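PDB 1YLL: conserved hypothetical protein from Pseudomonas aeruginosa, which is of unknown function but belongs to the HutD family of the cupin clan and may be linked to histidine utilisation. Local coordinates for residues E5-Y14 and R160-A171; G36-L44 and S56-I64. All coordinates share one frame; numbering follows the deposited sequence. Where two conformers were deposited one is given.

Interaction 1: residues E5-Y14 and R160-A171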
ATOM      1  N   GLU D   5      18.233  -1.146  -7.843  1.00 46.59           N
ATOM      2  CA  GLU D   5      16.808  -1.475  -7.552  1.00 45.86           C
ATOM      3  C   GLU D   5      16.244  -0.431  -6.589  1.00 43.22           C
ATOM      4  O   GLU D   5      16.317   0.766  -6.860  1.00 42.73           O
ATOM      5  CB  GLU D   5      16.706  -2.875  -6.938  1.00 48.45           C
ATOM      6  CG  GLU D   5      17.602  -3.909  -7.614  1.00 52.11           C
ATOM      7  CD  GLU D   5      17.356  -5.325  -7.110  1.00 54.82           C
ATOM      8  OE1 GLU D   5      16.302  -5.899  -7.463  1.00 56.58           O
ATOM      9  OE2 GLU D   5      18.205  -5.864  -6.359  1.00 54.74           O
ATOM     10  N   LEU D   6      15.703  -0.871  -5.456  1.00 39.28           N
ATOM     11  CA  LEU D   6      15.130   0.073  -4.505  1.00 34.94           C
ATOM     12  C   LEU D   6      15.612  -0.150  -3.070  1.00 32.24           C
ATOM     13  O   LEU D   6      15.460  -1.234  -2.521  1.00 31.93           O
ATOM     14  CB  LEU D   6      13.610  -0.014  -4.564  1.00 36.16           C
ATOM     15  CG  LEU D   6      12.862   1.078  -3.815  1.00 36.08           C
ATOM     16  CD1 LEU D   6      12.789   0.763  -2.334  1.00 36.67           C
ATOM     17  CD2 LEU D   6      13.574   2.404  -4.076  1.00 38.20           C
ATOM     18  N   ARG D   7      16.184   0.887  -2.465  0.50 29.17           N
ATOM     19  CA  ARG D   7      16.687   0.779  -1.102  0.50 28.27           C
ATOM     20  C   ARG D   7      16.391   2.068  -0.354  0.50 26.12           C
ATOM     21  O   ARG D   7      16.322   3.143  -0.954  0.50 23.98           O
ATOM     22  CB  ARG D   7      18.203   0.552  -1.115  0.51 31.81           C
ATOM     23  CG  ARG D   7      18.671  -0.718  -1.822  0.58 35.49           C
ATOM     24  CD  ARG D   7      18.334  -1.967  -1.027  0.38 39.23           C
ATOM     25  NE  ARG D   7      19.028  -3.153  -1.530  0.44 42.01           N
ATOM     26  CZ  ARG D   7      18.882  -3.655  -2.753  0.52 43.59           C
ATOM     27  NH1 ARG D   7      18.059  -3.080  -3.619  0.53 44.78           N
ATOM     28  NH2 ARG D   7      19.561  -4.734  -3.114  0.54 44.30           N
ATOM     29  N   ILE D   8      16.184   1.959   0.949  1.00 23.85           N
ATOM     30  CA  ILE D   8      15.952   3.141   1.749  1.00 21.97           C
ATOM     31  C   ILE D   8      17.222   3.344   2.534  1.00 21.31           C
ATOM     32  O   ILE D   8      17.653   2.460   3.300  1.00 20.64           O
ATOM     33  CB  ILE D   8      14.734   2.998   2.663  1.00 21.82           C
ATOM     34  CG1 ILE D   8      13.464   2.891   1.800  1.00 24.82           C
ATOM     35  CG2 ILE D   8      14.614   4.220   3.565  1.00 23.63           C
ATOM     36  CD1 ILE D   8      12.175   2.773   2.591  1.00 26.89           C
ATOM     37  N   LEU D   9      17.853   4.498   2.310  1.00 18.54           N
ATOM     38  CA  LEU D   9      19.106   4.814   2.977  1.00 18.25           C
ATOM     39  C   LEU D   9      18.787   5.460   4.311  1.00 18.79           C
ATOM     40  O   LEU D   9      17.929   6.329   4.395  1.00 21.22           O
ATOM     41  CB  LEU D   9      19.949   5.762   2.091  1.00 17.49           C
ATOM     42  CG  LEU D   9      20.148   5.175   0.679  1.00 16.67           C
ATOM     43  CD1 LEU D   9      20.797   6.202  -0.237  1.00 17.92           C
ATOM     44  CD2 LEU D   9      20.966   3.882   0.766  1.00 21.78           C
ATOM     45  N   ARG D  10      19.445   5.003   5.373  1.00 19.18           N
ATOM     46  CA  ARG D  10      19.173   5.556   6.680  1.00 19.71           C
ATOM     47  C   ARG D  10      20.190   6.593   7.129  1.00 16.32           C
ATOM     48  O   ARG D  10      21.389   6.369   7.084  1.00 18.92           O
ATOM     49  CB  ARG D  10      19.094   4.416   7.699  1.00 20.09           C
ATOM     50  CG  ARG D  10      18.115   3.333   7.255  1.00 22.81           C
ATOM     51  CD  ARG D  10      16.673   3.808   7.344  1.00 22.15           C
ATOM     52  NE  ARG D  10      15.751   2.802   6.807  1.00 20.22           N
ATOM     53  CZ  ARG D  10      14.438   2.970   6.686  1.00 18.46           C
ATOM     54  NH1 ARG D  10      13.700   1.993   6.184  1.00 18.94           N
ATOM     55  NH2 ARG D  10      13.860   4.101   7.083  1.00 19.65           N
ATOM     56  N   ALA D  11      19.677   7.707   7.610  1.00 19.36           N
ATOM     57  CA  ALA D  11      20.516   8.810   8.048  1.00 20.94           C
ATOM     58  C   ALA D  11      21.508   8.376   9.117  1.00 24.09           C
ATOM     59  O   ALA D  11      22.647   8.824   9.116  1.00 22.09           O
ATOM     60  CB  ALA D  11      19.659   9.944   8.549  1.00 21.76           C
ATOM     61  N   VAL D  12      21.083   7.513  10.042  1.00 23.97           N
ATOM     62  CA  VAL D  12      22.017   7.050  11.076  1.00 25.44           C
ATOM     63  C   VAL D  12      23.268   6.407  10.464  1.00 23.24           C
ATOM     64  O   VAL D  12      24.323   6.333  11.117  1.00 25.62           O
ATOM     65  CB  VAL D  12      21.345   6.026  12.024  1.00 27.28           C
ATOM     66  CG1 VAL D  12      22.325   5.610  13.114  1.00 30.51           C
ATOM     67  CG2 VAL D  12      20.112   6.638  12.646  1.00 29.96           C
ATOM     68  N   ASP D  13      23.177   5.963   9.209  1.00 22.32           N
ATOM     69  CA  ASP D  13      24.313   5.344   8.529  1.00 22.57           C
ATOM     70  C   ASP D  13      25.123   6.239   7.597  1.00 21.39           C
ATOM     71  O   ASP D  13      26.090   5.792   6.985  1.00 21.77           O
ATOM     72  CB  ASP D  13      23.878   4.138   7.697  1.00 25.71           C
ATOM     73  CG  ASP D  13      23.307   3.013   8.541  1.00 31.04           C
ATOM     74  OD1 ASP D  13      23.736   2.864   9.710  1.00 32.16           O
ATOM     75  OD2 ASP D  13      22.440   2.285   8.020  1.00 32.55           O
ATOM     76  N   TYR D  14      24.733   7.491   7.448  1.00 20.15           N
ATOM     77  CA  TYR D  14      25.511   8.334   6.557  1.00 18.07           C
ATOM     78  C   TYR D  14      26.916   8.570   7.100  1.00 18.42           C
ATOM     79  O   TYR D  14      27.116   8.780   8.306  1.00 20.80           O
ATOM     80  CB  TYR D  14      24.843   9.678   6.379  1.00 17.85           C
ATOM     81  CG  TYR D  14      23.485   9.666   5.704  1.00 15.66           C
ATOM     82  CD1 TYR D  14      22.633  10.756   5.835  1.00 16.22           C
ATOM     83  CD2 TYR D  14      23.033   8.556   4.982  1.00 17.61           C
ATOM     84  CE1 TYR D  14      21.337  10.747   5.283  1.00 14.75           C
ATOM     85  CE2 TYR D  14      21.757   8.543   4.409  1.00 15.26           C
ATOM     86  CZ  TYR D  14      20.917   9.634   4.578  1.00 14.74           C
ATOM     87  OH  TYR D  14      19.636   9.630   4.127  1.00 17.38           O
ATOM     88  N   ARG D 160       6.518   0.314   0.045  1.00 24.90           N
ATOM     89  CA  ARG D 160       7.933  -0.000  -0.078  1.00 25.60           C
ATOM     90  C   ARG D 160       8.755   0.445   1.110  1.00 25.86           C
ATOM     91  O   ARG D 160       9.986   0.372   1.075  1.00 29.51           O
ATOM     92  CB  ARG D 160       8.517   0.641  -1.345  1.00 24.21           C
ATOM     93  CG  ARG D 160       7.841   0.176  -2.628  1.00 27.07           C
ATOM     94  CD  ARG D 160       7.854  -1.335  -2.696  1.00 28.56           C
ATOM     95  NE  ARG D 160       9.216  -1.836  -2.796  1.00 30.68           N
ATOM     96  CZ  ARG D 160       9.794  -2.191  -3.936  1.00 30.51           C
ATOM     97  NH1 ARG D 160       9.117  -2.107  -5.071  1.00 31.42           N
ATOM     98  NH2 ARG D 160      11.052  -2.610  -3.937  1.00 31.38           N
ATOM     99  N   GLY D 161       8.094   0.919   2.155  1.00 25.07           N
ATOM    100  CA  GLY D 161       8.855   1.360   3.307  1.00 24.76           C
ATOM    101  C   GLY D 161       8.430   2.694   3.878  1.00 23.97           C
ATOM    102  O   GLY D 161       7.502   3.350   3.388  1.00 22.21           O
ATOM    103  N   GLN D 162       9.118   3.086   4.941  1.00 25.05           N
ATOM    104  CA  GLN D 162       8.837   4.326   5.631  1.00 27.11           C
ATOM    105  C   GLN D 162      10.128   5.029   5.940  1.00 25.27           C
ATOM    106  O   GLN D 162      11.137   4.391   6.259  1.00 24.55           O
ATOM    107  CB  GLN D 162       8.126   4.060   6.940  1.00 30.55           C
ATOM    108  CG  GLN D 162       6.639   3.866   6.824  1.00 37.20           C
ATOM    109  CD  GLN D 162       6.026   3.464   8.146  1.00 39.50           C
ATOM    110  OE1 GLN D 162       6.190   2.326   8.595  1.00 43.39           O
ATOM    111  NE2 GLN D 162       5.331   4.398   8.790  1.00 42.25           N
ATOM    112  N   LEU D 163      10.076   6.349   5.883  1.00 23.48           N
ATOM    113  CA  LEU D 163      11.250   7.155   6.150  1.00 22.66           C
ATOM    114  C   LEU D 163      11.190   7.955   7.448  1.00 22.74           C
ATOM    115  O   LEU D 163      10.204   8.633   7.733  1.00 24.40           O
ATOM    116  CB  LEU D 163      11.484   8.123   4.973  1.00 24.00           C
ATOM    117  CG  LEU D 163      12.072   7.700   3.609  1.00 25.31           C
ATOM    118  CD1 LEU D 163      11.400   6.503   3.019  1.00 29.03           C
ATOM    119  CD2 LEU D 163      11.941   8.894   2.665  1.00 24.93           C
ATOM    120  N   ALA D 164      12.278   7.885   8.213  1.00 21.37           N
ATOM    121  CA  ALA D 164      12.402   8.682   9.430  1.00 23.25           C
ATOM    122  C   ALA D 164      13.078   9.981   8.947  1.00 22.03           C
ATOM    123  O   ALA D 164      13.455  10.090   7.758  1.00 21.45           O
ATOM    124  CB  ALA D 164      13.289   7.970  10.458  1.00 22.07           C
ATOM    125  N   ALA D 165      13.235  10.948   9.842  1.00 21.47           N
ATOM    126  CA  ALA D 165      13.860  12.224   9.462  1.00 22.78           C
ATOM    127  C   ALA D 165      15.251  12.014   8.878  1.00 20.39           C
ATOM    128  O   ALA D 165      16.097  11.331   9.459  1.00 21.87           O
ATOM    129  CB  ALA D 165      13.938  13.163  10.660  1.00 22.62           C
ATOM    130  N   HIS D 166      15.447  12.625   7.713  1.00 19.83           N
ATOM    131  CA  HIS D 166      16.665  12.584   6.909  1.00 18.47           C
ATOM    132  C   HIS D 166      16.967  11.289   6.201  1.00 18.03           C
ATOM    133  O   HIS D 166      18.027  11.159   5.588  1.00 19.51           O
ATOM    134  CB  HIS D 166      17.900  13.067   7.693  1.00 19.61           C
ATOM    135  CG  HIS D 166      17.841  14.523   8.037  1.00 22.54           C
ATOM    136  ND1 HIS D 166      18.922  15.223   8.532  1.00 24.58           N
ATOM    137  CD2 HIS D 166      16.816  15.407   7.977  1.00 21.24           C
ATOM    138  CE1 HIS D 166      18.562  16.473   8.764  1.00 25.41           C
ATOM    139  NE2 HIS D 166      17.288  16.612   8.436  1.00 22.95           N
ATOM    140  N   ASP D 167      16.047  10.321   6.256  1.00 18.44           N
ATOM    141  CA  ASP D 167      16.264   9.071   5.516  1.00 16.55           C
ATOM    142  C   ASP D 167      15.979   9.389   4.034  1.00 16.90           C
ATOM    143  O   ASP D 167      15.286  10.361   3.718  1.00 17.19           O
ATOM    144  CB  ASP D 167      15.297   7.968   5.952  1.00 18.61           C
ATOM    145  CG  ASP D 167      15.615   7.409   7.342  1.00 20.04           C
ATOM    146  OD1 ASP D 167      14.782   6.620   7.849  1.00 20.05           O
ATOM    147  OD2 ASP D 167      16.676   7.735   7.927  1.00 21.20           O
ATOM    148  N   CYS D 168      16.458   8.533   3.144  1.00 15.17           N
ATOM    149  CA  CYS D 168      16.276   8.786   1.724  1.00 15.27           C
ATOM    150  C   CYS D 168      16.058   7.525   0.890  1.00 15.86           C
ATOM    151  O   CYS D 168      16.857   6.607   0.917  1.00 16.19           O
ATOM    152  CB  CYS D 168      17.503   9.548   1.213  1.00 15.93           C
ATOM    153  SG  CYS D 168      17.487  10.149  -0.541  1.00 16.51           S
ATOM    154  N   LEU D 169      14.965   7.493   0.151  1.00 15.83           N
ATOM    155  CA  LEU D 169      14.727   6.368  -0.726  1.00 18.43           C
ATOM    156  C   LEU D 169      15.634   6.557  -1.928  1.00 18.96           C
ATOM    157  O   LEU D 169      15.790   7.670  -2.412  1.00 17.26           O
ATOM    158  CB  LEU D 169      13.299   6.369  -1.227  1.00 19.33           C
ATOM    159  CG  LEU D 169      13.104   5.301  -2.310  1.00 22.19           C
ATOM    160  CD1 LEU D 169      12.467   4.088  -1.666  1.00 27.29           C
ATOM    161  CD2 LEU D 169      12.256   5.806  -3.432  1.00 26.08           C
ATOM    162  N   CYS D 170      16.260   5.484  -2.400  1.00 18.10           N
ATOM    163  CA  CYS D 170      17.089   5.598  -3.603  1.00 19.21           C
ATOM    164  C   CYS D 170      16.609   4.507  -4.543  1.00 21.08           C
ATOM    165  O   CYS D 170      16.745   3.326  -4.215  1.00 24.23           O
ATOM    166  CB  CYS D 170      18.578   5.377  -3.293  1.00 23.25           C
ATOM    167  SG  CYS D 170      19.689   5.484  -4.790  1.00 32.21           S
ATOM    168  N   ALA D 171      16.016   4.886  -5.675  1.00 18.81           N
ATOM    169  CA  ALA D 171      15.553   3.915  -6.670  1.00 21.70           C
ATOM    170  C   ALA D 171      16.279   4.173  -7.991  1.00 21.56           C
ATOM    171  O   ALA D 171      16.240   5.274  -8.547  1.00 21.15           O
ATOM    172  CB  ALA D 171      14.041   4.018  -6.875  1.00 19.89           C
TER
HETATM  173  O   HOH W   1      13.041  -3.585  -2.221  1.00 46.34           O
HETATM  174  O   HOH W   2      10.710   1.052   5.945  1.00 26.67           O
HETATM  175  O   HOH W   3      18.016   6.935  10.285  1.00 29.71           O
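Ile8 is, with Leu6, one of two apolar bumps in this contact, and Gly161 forms the floor of the hollow that receives it. The CD1 methyl of Ile8 lies 3.6 Å from Arg160 O and 3.7 Å from Gly161 CA, over the backbone of these two residues, the latter without a side chain, while one wall is built by Leu163, whose CD1 is 3.8 Å from Ile8 CD1. Leu169 CD1 closes in on Ile8 CG1. Beside this, Leu6 lays its CG over one face of the Arg160 guanidinium, and its CD2 points to the methyl of Ala171. Strand 6-9 runs antiparallel to strand 168-171, their short axes at 157°, with paired backbone hydrogen bonds Arg7-Cys170 and Leu9-Cys168; within this chain it is an outermost strand of the five-stranded sheet. Further along, Arg10 bends at its second torsion (chi2 -71°), which folds the guanidinium back beneath Ile8 CG2, a methyl 3.4 Å above the centre of its plane. The edge of that group does the polar work: Arg10 NH2 donates to Asp167 OD1 at 2.8 Å, in a salt bridge with the two planes 81° apart, and to Gln162 O at 2.9 Å. Ala164 N reaches the same OD1 from the other face of the carboxylate, and Ala11 N, at the start of the 3-10 segment, binds Asp167 OD2 at 3.0 Å. Tyr14 OH donates to His166 O at 2.7 Å, its ring lying over Ala11 CA and touching Ile29 of strand 24-31. The geometry divides the contact into an apolar socket and a polar hub: the negative charge of buried Asp167 is probably offset by Arg10, two backbone N-H groups and a water on OD2.

Interaction 2: residues G36-L44 and S56-I64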
ATOM      1  N   GLY D  36      36.035   9.560  -5.740  1.00 30.55           N
ATOM      2  CA  GLY D  36      36.374  10.914  -5.353  1.00 28.81           C
ATOM      3  C   GLY D  36      35.313  11.946  -5.657  1.00 28.42           C
ATOM      4  O   GLY D  36      34.230  11.627  -6.152  1.00 28.16           O
ATOM      5  N   LEU D  37      35.637  13.204  -5.386  1.00 26.73           N
ATOM      6  CA  LEU D  37      34.680  14.275  -5.622  1.00 26.95           C
ATOM      7  C   LEU D  37      34.617  14.859  -7.039  1.00 27.51           C
ATOM      8  O   LEU D  37      33.925  15.858  -7.270  1.00 25.80           O
ATOM      9  CB  LEU D  37      34.922  15.386  -4.598  1.00 25.96           C
ATOM     10  CG  LEU D  37      34.681  14.915  -3.158  1.00 26.03           C
ATOM     11  CD1 LEU D  37      35.078  16.012  -2.187  1.00 30.02           C
ATOM     12  CD2 LEU D  37      33.210  14.527  -2.965  1.00 26.12           C
ATOM     13  N   ASP D  38      35.333  14.240  -7.978  0.51 27.02           N
ATOM     14  CA  ASP D  38      35.331  14.693  -9.367  0.50 27.86           C
ATOM     15  C   ASP D  38      35.039  13.541 -10.325  0.50 26.82           C
ATOM     16  O   ASP D  38      35.090  13.716 -11.538  0.49 28.20           O
ATOM     17  CB  ASP D  38      36.679  15.334  -9.732  0.50 28.22           C
ATOM     18  CG  ASP D  38      37.852  14.364  -9.621  0.74 29.84           C
ATOM     19  OD1 ASP D  38      37.677  13.228  -9.116  0.68 27.29           O
ATOM     20  OD2 ASP D  38      38.967  14.754 -10.045  0.68 29.11           O
ATOM     21  N   GLY D  39      34.727  12.370  -9.772  1.00 27.37           N
ATOM     22  CA  GLY D  39      34.453  11.206 -10.605  1.00 24.27           C
ATOM     23  C   GLY D  39      33.040  10.679 -10.661  1.00 24.25           C
ATOM     24  O   GLY D  39      32.782   9.689 -11.341  1.00 25.79           O
ATOM     25  N   PHE D  40      32.106  11.329  -9.970  1.00 20.66           N
ATOM     26  CA  PHE D  40      30.730  10.850 -10.008  1.00 20.07           C
ATOM     27  C   PHE D  40      29.882  11.539 -11.063  1.00 15.87           C
ATOM     28  O   PHE D  40      30.262  12.558 -11.612  1.00 19.37           O
ATOM     29  CB  PHE D  40      30.064  11.047  -8.632  1.00 19.91           C
ATOM     30  CG  PHE D  40      30.016  12.491  -8.163  1.00 19.85           C
ATOM     31  CD1 PHE D  40      29.056  13.395  -8.647  1.00 17.94           C
ATOM     32  CD2 PHE D  40      30.960  12.948  -7.244  1.00 20.85           C
ATOM     33  CE1 PHE D  40      29.048  14.748  -8.215  1.00 17.81           C
ATOM     34  CE2 PHE D  40      30.968  14.271  -6.815  1.00 18.86           C
ATOM     35  CZ  PHE D  40      30.004  15.176  -7.305  1.00 21.19           C
ATOM     36  N   GLY D  41      28.726  10.950 -11.358  1.00 16.45           N
ATOM     37  CA  GLY D  41      27.781  11.547 -12.292  1.00 16.82           C
ATOM     38  C   GLY D  41      26.811  12.435 -11.518  1.00 13.53           C
ATOM     39  O   GLY D  41      26.409  13.500 -11.975  1.00 15.28           O
ATOM     40  N   TRP D  42      26.399  11.971 -10.349  1.00 16.06           N
ATOM     41  CA  TRP D  42      25.554  12.787  -9.483  1.00 14.85           C
ATOM     42  C   TRP D  42      25.860  12.346  -8.062  1.00 14.81           C
ATOM     43  O   TRP D  42      26.313  11.214  -7.811  1.00 13.61           O
ATOM     44  CB  TRP D  42      24.045  12.668  -9.802  1.00 15.16           C
ATOM     45  CG  TRP D  42      23.480  11.286  -9.783  1.00 14.52           C
ATOM     46  CD1 TRP D  42      23.147  10.524 -10.872  1.00 16.94           C
ATOM     47  CD2 TRP D  42      23.147  10.504  -8.635  1.00 17.28           C
ATOM     48  NE1 TRP D  42      22.633   9.328 -10.474  1.00 15.42           N
ATOM     49  CE2 TRP D  42      22.625   9.276  -9.104  1.00 15.35           C
ATOM     50  CE3 TRP D  42      23.240  10.719  -7.247  1.00 16.36           C
ATOM     51  CZ2 TRP D  42      22.200   8.248  -8.237  1.00 14.93           C
ATOM     52  CZ3 TRP D  42      22.812   9.703  -6.390  1.00 12.02           C
ATOM     53  CH2 TRP D  42      22.304   8.482  -6.885  1.00 16.79           C
ATOM     54  N   ARG D  43      25.667  13.273  -7.136  1.00 14.23           N
ATOM     55  CA  ARG D  43      25.911  13.017  -5.737  1.00 12.73           C
ATOM     56  C   ARG D  43      24.902  13.804  -4.913  1.00 11.44           C
ATOM     57  O   ARG D  43      24.628  14.977  -5.208  1.00 11.94           O
ATOM     58  CB  ARG D  43      27.310  13.488  -5.359  1.00 14.10           C
ATOM     59  CG  ARG D  43      27.674  13.319  -3.921  1.00 14.39           C
ATOM     60  CD  ARG D  43      29.159  13.581  -3.778  1.00 18.20           C
ATOM     61  NE  ARG D  43      29.592  13.780  -2.398  1.00 21.05           N
ATOM     62  CZ  ARG D  43      29.563  14.944  -1.752  1.00 22.98           C
ATOM     63  NH1 ARG D  43      30.000  15.008  -0.502  1.00 25.97           N
ATOM     64  NH2 ARG D  43      29.081  16.032  -2.326  1.00 23.35           N
ATOM     65  N   LEU D  44      24.359  13.155  -3.890  1.00 12.25           N
ATOM     66  CA  LEU D  44      23.382  13.790  -3.002  1.00 12.13           C
ATOM     67  C   LEU D  44      24.022  13.809  -1.621  1.00 11.96           C
ATOM     68  O   LEU D  44      24.617  12.808  -1.185  1.00 12.21           O
ATOM     69  CB  LEU D  44      22.108  12.936  -2.951  1.00 12.55           C
ATOM     70  CG  LEU D  44      20.664  13.412  -3.153  1.00 23.31           C
ATOM     71  CD1 LEU D  44      19.807  12.898  -1.978  1.00 15.97           C
ATOM     72  CD2 LEU D  44      20.558  14.922  -3.357  1.00 17.62           C
ATOM     73  N   SER D  56      34.084  25.227  -1.877  1.00 26.11           N
ATOM     74  CA  SER D  56      35.036  24.621  -2.791  1.00 29.57           C
ATOM     75  C   SER D  56      34.331  24.354  -4.108  1.00 28.09           C
ATOM     76  O   SER D  56      33.119  24.112  -4.146  1.00 26.32           O
ATOM     77  CB  SER D  56      35.550  23.307  -2.201  1.00 32.85           C
ATOM     78  OG  SER D  56      36.232  23.542  -0.975  1.00 37.32           O
ATOM     79  N   GLY D  57      35.091  24.367  -5.190  1.00 27.04           N
ATOM     80  CA  GLY D  57      34.494  24.159  -6.495  1.00 26.10           C
ATOM     81  C   GLY D  57      34.262  22.725  -6.905  1.00 24.77           C
ATOM     82  O   GLY D  57      34.927  21.797  -6.455  1.00 27.47           O
ATOM     83  N   PHE D  58      33.292  22.564  -7.785  1.00 22.90           N
ATOM     84  CA  PHE D  58      32.959  21.255  -8.335  1.00 19.97           C
ATOM     85  C   PHE D  58      32.900  21.599  -9.789  1.00 18.38           C
ATOM     86  O   PHE D  58      31.839  21.754 -10.394  1.00 17.81           O
ATOM     87  CB  PHE D  58      31.607  20.772  -7.810  1.00 16.96           C
ATOM     88  CG  PHE D  58      31.691  20.090  -6.457  1.00 17.36           C
ATOM     89  CD1 PHE D  58      31.606  20.825  -5.277  1.00 19.27           C
ATOM     90  CD2 PHE D  58      31.834  18.715  -6.373  1.00 17.53           C
ATOM     91  CE1 PHE D  58      31.654  20.180  -4.037  1.00 18.65           C
ATOM     92  CE2 PHE D  58      31.887  18.045  -5.140  1.00 19.18           C
ATOM     93  CZ  PHE D  58      31.791  18.790  -3.964  1.00 21.97           C
ATOM     94  N   ALA D  59      34.092  21.769 -10.354  1.00 20.78           N
ATOM     95  CA  ALA D  59      34.239  22.134 -11.748  1.00 22.74           C
ATOM     96  C   ALA D  59      33.448  21.249 -12.693  1.00 21.24           C
ATOM     97  O   ALA D  59      33.557  20.014 -12.642  1.00 22.83           O
ATOM     98  CB  ALA D  59      35.717  22.079 -12.133  1.00 23.11           C
ATOM     99  N   GLY D  60      32.683  21.892 -13.571  1.00 21.64           N
ATOM    100  CA  GLY D  60      31.908  21.173 -14.563  1.00 20.61           C
ATOM    101  C   GLY D  60      30.544  20.672 -14.122  1.00 20.44           C
ATOM    102  O   GLY D  60      29.746  20.224 -14.955  1.00 19.50           O
ATOM    103  N   TYR D  61      30.266  20.765 -12.824  1.00 17.08           N
ATOM    104  CA  TYR D  61      28.994  20.296 -12.282  1.00 15.77           C
ATOM    105  C   TYR D  61      27.981  21.389 -12.038  1.00 13.86           C
ATOM    106  O   TYR D  61      28.344  22.549 -11.815  1.00 16.95           O
ATOM    107  CB  TYR D  61      29.202  19.613 -10.930  1.00 17.56           C
ATOM    108  CG  TYR D  61      29.951  18.315 -10.966  1.00 16.55           C
ATOM    109  CD1 TYR D  61      31.328  18.280 -10.736  1.00 16.67           C
ATOM    110  CD2 TYR D  61      29.287  17.115 -11.191  1.00 16.75           C
ATOM    111  CE1 TYR D  61      32.026  17.058 -10.718  1.00 18.36           C
ATOM    112  CE2 TYR D  61      29.958  15.889 -11.175  1.00 16.38           C
ATOM    113  CZ  TYR D  61      31.329  15.858 -10.929  1.00 18.26           C
ATOM    114  OH  TYR D  61      31.984  14.653 -10.819  1.00 19.16           O
ATOM    115  N   GLN D  62      26.699  21.003 -12.099  1.00 13.10           N
ATOM    116  CA  GLN D  62      25.575  21.893 -11.778  1.00 13.09           C
ATOM    117  C   GLN D  62      25.244  21.574 -10.311  1.00 11.40           C
ATOM    118  O   GLN D  62      25.259  20.433  -9.906  1.00 12.06           O
ATOM    119  CB  GLN D  62      24.348  21.543 -12.624  1.00 13.75           C
ATOM    120  CG  GLN D  62      23.085  22.282 -12.206  1.00 14.61           C
ATOM    121  CD  GLN D  62      23.224  23.766 -12.417  1.00 18.63           C
ATOM    122  OE1 GLN D  62      23.026  24.578 -11.503  1.00 15.70           O
ATOM    123  NE2 GLN D  62      23.548  24.135 -13.636  1.00 15.49           N
ATOM    124  N   ARG D  63      24.948  22.594  -9.538  1.00 11.81           N
ATOM    125  CA  ARG D  63      24.609  22.376  -8.130  1.00 11.56           C
ATOM    126  C   ARG D  63      23.242  22.952  -7.825  1.00 11.16           C
ATOM    127  O   ARG D  63      22.821  23.964  -8.392  1.00 10.42           O
ATOM    128  CB  ARG D  63      25.644  23.062  -7.217  1.00 12.46           C
ATOM    129  CG  ARG D  63      27.085  22.544  -7.359  1.00 11.07           C
ATOM    130  CD  ARG D  63      27.974  23.034  -6.201  1.00 13.12           C
ATOM    131  NE  ARG D  63      27.441  22.615  -4.897  1.00 14.63           N
ATOM    132  CZ  ARG D  63      28.091  22.765  -3.744  1.00 19.83           C
ATOM    133  NH1 ARG D  63      29.292  23.325  -3.730  1.00 18.64           N
ATOM    134  NH2 ARG D  63      27.548  22.346  -2.595  1.00 18.96           N
ATOM    135  N   ILE D  64      22.535  22.284  -6.914  1.00 11.22           N
ATOM    136  CA  ILE D  64      21.264  22.828  -6.422  1.00 12.92           C
ATOM    137  C   ILE D  64      21.390  22.614  -4.909  1.00 11.63           C
ATOM    138  O   ILE D  64      21.557  21.482  -4.444  1.00 13.14           O
ATOM    139  CB  ILE D  64      20.039  22.080  -6.922  1.00 12.59           C
ATOM    140  CG1 ILE D  64      20.040  22.017  -8.458  1.00 13.87           C
ATOM    141  CG2 ILE D  64      18.777  22.813  -6.446  1.00 13.88           C
ATOM    142  CD1 ILE D  64      18.701  21.467  -9.023  1.00 13.99           C
TER
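Tyr61 slides over one face of Phe40 and hydrogen-bonds to the backbone of the same residue. The rings are close to parallel, at 30°, but so displaced that they barely overlap, with centroids 4.6 Å apart. What sits above the centre of the Phe40 ring is the hydroxyl, Tyr61 OH, and this group donates to Phe40 O at 2.8 Å, tilted 20° from the carbonyl plane. The closest carbons, Phe40 CE1 and Tyr61 CE2, are 3.3 Å apart, while Arg43 CB presses on the opposite face of Phe40, 3.5 Å above its plane. Phe40 is therefore clasped on both sides; its first torsion of 60°, with CG between the backbone N and the carbonyl carbon, sets the ring in this slot. Packing slackens toward Phe58. Its CE2 meets Phe40 CZ at the edge of the Phe40 ring and Leu37 CB, each at 4.1 Å, and Arg43 NH2 comes no nearer to its CZ than 4.2 Å. Leu37 and Asp38 on this flank are exposed, and no backbone-to-backbone hydrogen bond joins the segments; the Tyr61 and Phe58 side chains meet side chains and backbone atoms of 37-40. In the sheet, strand 108-115 lies between strands 42-49 and 62-69. The loop before 42-49 and the Phe58-Tyr61 type II turn meet across the end of that middle strand, with Tyr61 resting on its Ile114 and Arg43 salt-bridged to Glu28 of strand 24-31.

Overall arrangement
The two contacts lie in different sheets of an all-beta, helix-free chain, their centres 22 Å apart: interaction 1 spans the five-stranded sheet and the four-stranded sheet holding 158-163, interaction 2 is at the six-stranded sheet. Interaction 1 joins the N-terminal strand 6-9 to late strands, 146 residues on, so the start of the chain edges a sheet otherwise drawn from residues 120-197. Interaction 2 is local, with 11 residues between its segments, and falls wholly within the sequence interval that interaction 1 spans; it lies at the start of strands 42-49 and 62-69. The contacts meet directly where Cys168 SG packs 3.9 Å from Leu44 CD1. This arrangement is consistent with two cupin-like halves, the first strand adding to the sheet of the C-terminal half.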